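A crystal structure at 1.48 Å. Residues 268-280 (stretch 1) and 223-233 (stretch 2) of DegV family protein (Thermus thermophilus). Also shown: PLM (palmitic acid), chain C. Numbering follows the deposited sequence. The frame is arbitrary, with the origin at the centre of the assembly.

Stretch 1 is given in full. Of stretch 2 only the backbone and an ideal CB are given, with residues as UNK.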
# COMPACT_ATOMS: atom_id res chain seq x y z
N THR A 268 -6.22 6.80 6.17
CA THR A 268 -7.49 6.46 5.52
C THR A 268 -8.66 6.53 6.49
O THR A 268 -9.76 6.96 6.13
CB THR A 268 -7.45 5.06 4.89
OG1 THR A 268 -7.23 4.08 5.91
CG2 THR A 268 -6.33 4.96 3.85
N GLY A 269 -8.42 6.11 7.73
CA GLY A 269 -9.47 6.15 8.73
C GLY A 269 -10.24 4.86 8.86
O GLY A 269 -9.92 3.87 8.20
N PRO A 270 -11.27 4.83 9.71
CA PRO A 270 -12.08 3.62 9.91
C PRO A 270 -12.93 3.24 8.71
O PRO A 270 -13.19 4.06 7.82
CB PRO A 270 -12.93 3.98 11.13
CG PRO A 270 -13.10 5.46 11.01
CD PRO A 270 -11.73 5.93 10.58
N GLY A 271 -13.34 1.98 8.68
CA GLY A 271 -14.18 1.49 7.60
C GLY A 271 -13.57 1.57 6.21
O GLY A 271 -14.29 1.77 5.23
N THR A 272 -12.25 1.42 6.12
CA THR A 272 -11.60 1.46 4.82
C THR A 272 -11.59 0.06 4.23
O THR A 272 -11.40 -0.93 4.94
CB THR A 272 -10.14 1.96 4.94
OG1 THR A 272 -10.13 3.27 5.53
CG2 THR A 272 -9.46 2.04 3.57
N TYR A 273 -11.84 -0.05 2.93
CA TYR A 273 -11.79 -1.35 2.26
C TYR A 273 -11.58 -1.12 0.78
O TYR A 273 -11.90 -0.06 0.26
CB TYR A 273 -13.08 -2.16 2.49
CG TYR A 273 -14.33 -1.56 1.90
CD1 TYR A 273 -15.07 -0.61 2.60
CD2 TYR A 273 -14.78 -1.95 0.63
CE1 TYR A 273 -16.22 -0.06 2.06
CE2 TYR A 273 -15.93 -1.40 0.08
CZ TYR A 273 -16.65 -0.46 0.80
OH TYR A 273 -17.79 0.07 0.26
N GLY A 274 -11.01 -2.11 0.11
CA GLY A 274 -10.78 -1.97 -1.32
C GLY A 274 -9.77 -3.05 -1.70
O GLY A 274 -9.52 -4.00 -0.97
N PHE A 275 -9.17 -2.83 -2.89
CA PHE A 275 -8.22 -3.81 -3.36
C PHE A 275 -7.31 -3.24 -4.46
O PHE A 275 -7.66 -2.31 -5.17
CB PHE A 275 -8.69 -5.22 -3.78
CG PHE A 275 -9.49 -5.13 -5.05
CD1 PHE A 275 -10.81 -4.72 -5.00
CD2 PHE A 275 -8.90 -5.48 -6.26
CE1 PHE A 275 -11.56 -4.67 -6.17
CE2 PHE A 275 -9.66 -5.43 -7.42
CZ PHE A 275 -10.99 -5.02 -7.39
N TYR A 276 -6.10 -3.84 -4.50
CA TYR A 276 -5.18 -3.42 -5.54
C TYR A 276 -5.15 -4.67 -6.43
O TYR A 276 -5.51 -5.76 -6.02
CB TYR A 276 -3.76 -3.33 -4.89
CG TYR A 276 -3.33 -1.91 -4.81
CD1 TYR A 276 -2.75 -1.30 -5.92
CD2 TYR A 276 -3.48 -1.19 -3.62
CE1 TYR A 276 -2.33 0.02 -5.85
CE2 TYR A 276 -3.05 0.13 -3.55
CZ TYR A 276 -2.47 0.73 -4.65
OH TYR A 276 -2.06 2.05 -4.59
N ALA A 277 -4.70 -4.41 -7.67
CA ALA A 277 -4.61 -5.53 -8.59
C ALA A 277 -3.64 -5.34 -9.91
O ALA A 277 -3.40 -4.18 -10.24
CB ALA A 277 -5.94 -6.05 -9.31
N TYR A 278 -3.08 -6.39 -10.48
CA TYR A 278 -2.25 -6.25 -11.68
C TYR A 278 -2.36 -7.55 -12.44
O TYR A 278 -2.90 -8.53 -11.92
CB TYR A 278 -0.77 -5.93 -11.37
CG TYR A 278 0.05 -7.07 -10.82
CD1 TYR A 278 0.08 -7.33 -9.45
CD2 TYR A 278 0.82 -7.87 -11.66
CE1 TYR A 278 0.85 -8.35 -8.93
CE2 TYR A 278 1.60 -8.91 -11.15
CZ TYR A 278 1.61 -9.14 -9.78
OH TYR A 278 2.37 -10.17 -9.27
N SER A 279 -1.87 -7.56 -13.67
CA SER A 279 -1.93 -8.77 -14.49
C SER A 279 -0.57 -9.12 -15.02
O SER A 279 0.36 -8.30 -15.01
CB SER A 279 -2.91 -8.57 -15.64
OG SER A 279 -2.45 -7.57 -16.54
N LEU A 280 -0.43 -10.36 -15.49
CA LEU A 280 0.84 -10.82 -16.04
C LEU A 280 0.63 -11.92 -17.06
O LEU A 280 -0.54 -12.32 -17.27
CB LEU A 280 1.75 -11.33 -14.91
CG LEU A 280 1.34 -12.58 -14.13
CD1 LEU A 280 2.52 -13.04 -13.29
CD2 LEU A 280 0.13 -12.30 -13.25
OXT LEU A 280 1.65 -12.37 -17.64
N UNK A 223 -5.35 -12.23 -19.06
CA UNK A 223 -5.58 -13.66 -18.83
C UNK A 223 -5.29 -14.17 -17.42
O UNK A 223 -5.60 -15.33 -17.10
CB UNK A 223 -4.72 -14.46 -19.81
N UNK A 224 -4.41 -13.34 -16.71
CA UNK A 224 -4.00 -13.71 -15.35
C UNK A 224 -4.00 -12.45 -14.51
O UNK A 224 -3.22 -11.52 -14.77
CB UNK A 224 -2.63 -14.38 -15.33
N UNK A 225 -4.87 -12.41 -13.51
CA UNK A 225 -4.96 -11.25 -12.64
C UNK A 225 -4.72 -11.66 -11.20
O UNK A 225 -5.20 -12.70 -10.76
CB UNK A 225 -6.32 -10.57 -12.78
N UNK A 226 -3.94 -10.85 -10.48
CA UNK A 226 -3.67 -11.08 -9.06
C UNK A 226 -4.24 -9.87 -8.33
O UNK A 226 -3.96 -8.72 -8.68
CB UNK A 226 -2.18 -11.27 -8.78
N UNK A 227 -5.07 -10.14 -7.32
CA UNK A 227 -5.72 -9.09 -6.55
C UNK A 227 -5.32 -9.12 -5.08
O UNK A 227 -5.06 -10.17 -4.50
CB UNK A 227 -7.24 -9.22 -6.68
N UNK A 228 -5.32 -7.90 -4.50
CA UNK A 228 -4.91 -7.81 -3.12
C UNK A 228 -5.95 -6.94 -2.36
O UNK A 228 -6.11 -5.75 -2.63
CB UNK A 228 -3.50 -7.23 -3.01
N UNK A 229 -6.63 -7.61 -1.41
CA UNK A 229 -7.69 -6.91 -0.72
C UNK A 229 -7.24 -6.40 0.64
O UNK A 229 -6.48 -7.05 1.35
CB UNK A 229 -8.91 -7.82 -0.56
N UNK A 230 -7.75 -5.22 1.00
CA UNK A 230 -7.37 -4.55 2.23
C UNK A 230 -8.57 -3.97 2.99
O UNK A 230 -9.57 -3.56 2.41
CB UNK A 230 -6.37 -3.44 1.92
N UNK A 231 -8.41 -4.00 4.33
CA UNK A 231 -9.46 -3.41 5.14
C UNK A 231 -9.03 -2.93 6.53
O UNK A 231 -7.96 -3.24 7.02
CB UNK A 231 -10.59 -4.43 5.30
N UNK A 232 -9.94 -2.12 7.11
CA UNK A 232 -9.66 -1.63 8.44
C UNK A 232 -11.10 -1.70 8.95
O UNK A 232 -12.05 -1.36 8.25
CB UNK A 232 -8.99 -0.26 8.51
N UNK A 233 -11.19 -2.23 10.18
CA UNK A 233 -12.51 -2.29 10.79
C UNK A 233 -12.97 -3.76 10.69
O UNK A 233 -12.12 -4.65 10.83
CB UNK A 233 -13.49 -1.33 10.11
C1 PLM C . 4.57 9.08 6.68
O1 PLM C . 5.55 9.44 5.84
O2 PLM C . 4.46 9.64 7.75
C2 PLM C . 3.62 7.97 6.29
C3 PLM C . 2.50 8.56 5.42
C4 PLM C . 1.49 7.47 5.05
C5 PLM C . 0.41 8.08 4.16
C6 PLM C . -0.56 6.99 3.69
C7 PLM C . -1.64 7.64 2.84
C8 PLM C . -2.50 6.57 2.20
C9 PLM C . -3.34 7.23 1.11
CA PLM C . -4.58 6.41 0.85
CB PLM C . -4.23 5.32 -0.14
CC PLM C . -4.25 3.98 0.57
CD PLM C . -5.21 3.05 -0.16
CE PLM C . -5.37 1.77 0.66
CF PLM C . -6.42 0.87 0.00
CG PLM C . -5.79 0.14 -1.19

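Stretch 2 runs antiparallel to strand 273-279, and positions 225 to 231 alternate between the two faces of the sheet. Position 223 lies beyond the pairing, its CB sideways, so almost any side chain would suit; it is Lys223, whose end leads away.

At position 224 CA-to-CB points toward stretch 1, 3.5 Å from Leu280 O, beside a terminal carboxylate and a leucine side chain. A long chain, aliphatic or basic, would fit. Arg224 lays one face of its guanidinium against Leu280 CD1, while its backbone O accepts from Leu280 N (3.1 Å).

Position 225 shares a face with Ser279 and Ala277, both small, which leaves room for a branched aliphatic. Ile225 takes it, CG2 lying 4.2 Å from Ala277 CB.

On the other face, the ideal CB of position 226 is 4.2 Å from Tyr278 CE1, with the phenol hydroxyl farther out. Such a wall suits a long chain, preferably one ending in a donor. Arg226 packs its CB over the Tyr278 ring, and NH1 donates to Tyr278 OH (2.9 Å); Leu280 CD1 covers a face of the guanidinium.

Position 227 has its CB 4.1 Å from Phe275 CD2 and 4.3 Å from Ala277 CB, so a small apolar residue suits. Ala227 fills it with a methyl.

Position 228 pairs with Tyr276, on the face that also carries Tyr278; an aromatic or large aliphatic would pack there. Tyr228 brings CE1 to 3.9 Å from Tyr278 CE1, and a water bridges the two hydroxyls, 2.8 Å from Tyr228 OH and 2.6 Å from Tyr278 OH.

Position 229 has its CB 4.1 Å from Phe275 CB, inviting an apolar, perhaps aromatic, side chain. The ring of Phe229 receives Phe275 CB over its face, 3.8 Å from the centroid; the two rings are slid apart and barely overlap.

Position 230 faces Gly274, which has no side chain, and the palmitate tail lies nearby. An aliphatic is expected: Leu230 CD1 reaches PLM CG at 3.4 Å and Tyr276 CD2 at 4.4 Å.

Position 231 pairs with Tyr273, whose ring leads away, so the choice is loose; Tyr231 likewise directs its end away.

At position 232 CB points toward stretch 1, near the carbonyl of Gly269 and the amide of Thr272. A small hydroxyl that can both donate and accept is ideal. Ser232 OG donates to Gly269 O (3.2 Å) and accepts from Thr272 N (2.9 Å).

Position 233 has phi 104° and psi -137°, where a CB would jam against the preceding carbonyl; it is Gly233.

Stretch 2, residues 223-233: KRIRAYFLYSG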
# COMPACT_ATOMS: atom_id res chain seq x y z
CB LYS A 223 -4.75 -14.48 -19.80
CG LYS A 223 -5.22 -14.40 -21.22
CD LYS A 223 -4.27 -15.17 -22.10
CE LYS A 223 -5.03 -15.83 -23.22
NZ LYS A 223 -4.09 -16.55 -24.12
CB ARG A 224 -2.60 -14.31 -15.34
CG ARG A 224 -2.43 -15.56 -16.18
CD ARG A 224 -0.98 -16.03 -16.10
NE ARG A 224 -0.60 -16.38 -14.73
CZ ARG A 224 0.64 -16.64 -14.33
NH1 ARG A 224 1.65 -16.58 -15.20
NH2 ARG A 224 0.87 -16.96 -13.07
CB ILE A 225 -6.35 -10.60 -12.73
CG1 ILE A 225 -6.63 -10.14 -14.17
CG2 ILE A 225 -6.44 -9.43 -11.74
CD1 ILE A 225 -8.07 -9.74 -14.44
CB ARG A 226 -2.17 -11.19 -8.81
CG ARG A 226 -1.55 -12.47 -9.38
CD ARG A 226 -0.04 -12.46 -9.28
NE ARG A 226 0.53 -13.77 -9.64
CZ ARG A 226 1.82 -14.00 -9.81
NH1 ARG A 226 2.71 -13.03 -9.66
NH2 ARG A 226 2.24 -15.23 -10.13
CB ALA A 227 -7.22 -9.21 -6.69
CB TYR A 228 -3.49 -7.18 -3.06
CG TYR A 228 -2.56 -8.06 -3.81
CD1 TYR A 228 -2.49 -7.98 -5.20
CD2 TYR A 228 -1.78 -8.99 -3.13
CE1 TYR A 228 -1.63 -8.81 -5.90
CE2 TYR A 228 -0.93 -9.84 -3.84
CZ TYR A 228 -0.86 -9.75 -5.21
OH TYR A 228 -0.03 -10.60 -5.92
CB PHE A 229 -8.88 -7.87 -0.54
CG PHE A 229 -9.49 -8.30 -1.84
CD1 PHE A 229 -8.90 -9.32 -2.59
CD2 PHE A 229 -10.60 -7.65 -2.35
CE1 PHE A 229 -9.43 -9.68 -3.83
CE2 PHE A 229 -11.14 -8.00 -3.59
CZ PHE A 229 -10.55 -9.02 -4.33
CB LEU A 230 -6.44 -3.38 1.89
CG LEU A 230 -5.13 -3.79 1.21
CD1 LEU A 230 -4.56 -2.62 0.42
CD2 LEU A 230 -4.15 -4.27 2.28
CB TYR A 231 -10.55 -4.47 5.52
CG TYR A 231 -9.96 -5.50 6.41
CD1 TYR A 231 -9.23 -6.55 5.86
CD2 TYR A 231 -10.14 -5.44 7.79
CE1 TYR A 231 -8.68 -7.53 6.68
CE2 TYR A 231 -9.60 -6.42 8.61
CZ TYR A 231 -8.87 -7.46 8.06
OH TYR A 231 -8.32 -8.43 8.87
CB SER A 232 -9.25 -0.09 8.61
OG SER A 232 -10.33 0.72 8.15
O HOH W 1 -2.73 -11.10 -18.21
O HOH W 2 2.62 -10.09 -6.69
O HOH W 3 -13.68 -2.02 6.21
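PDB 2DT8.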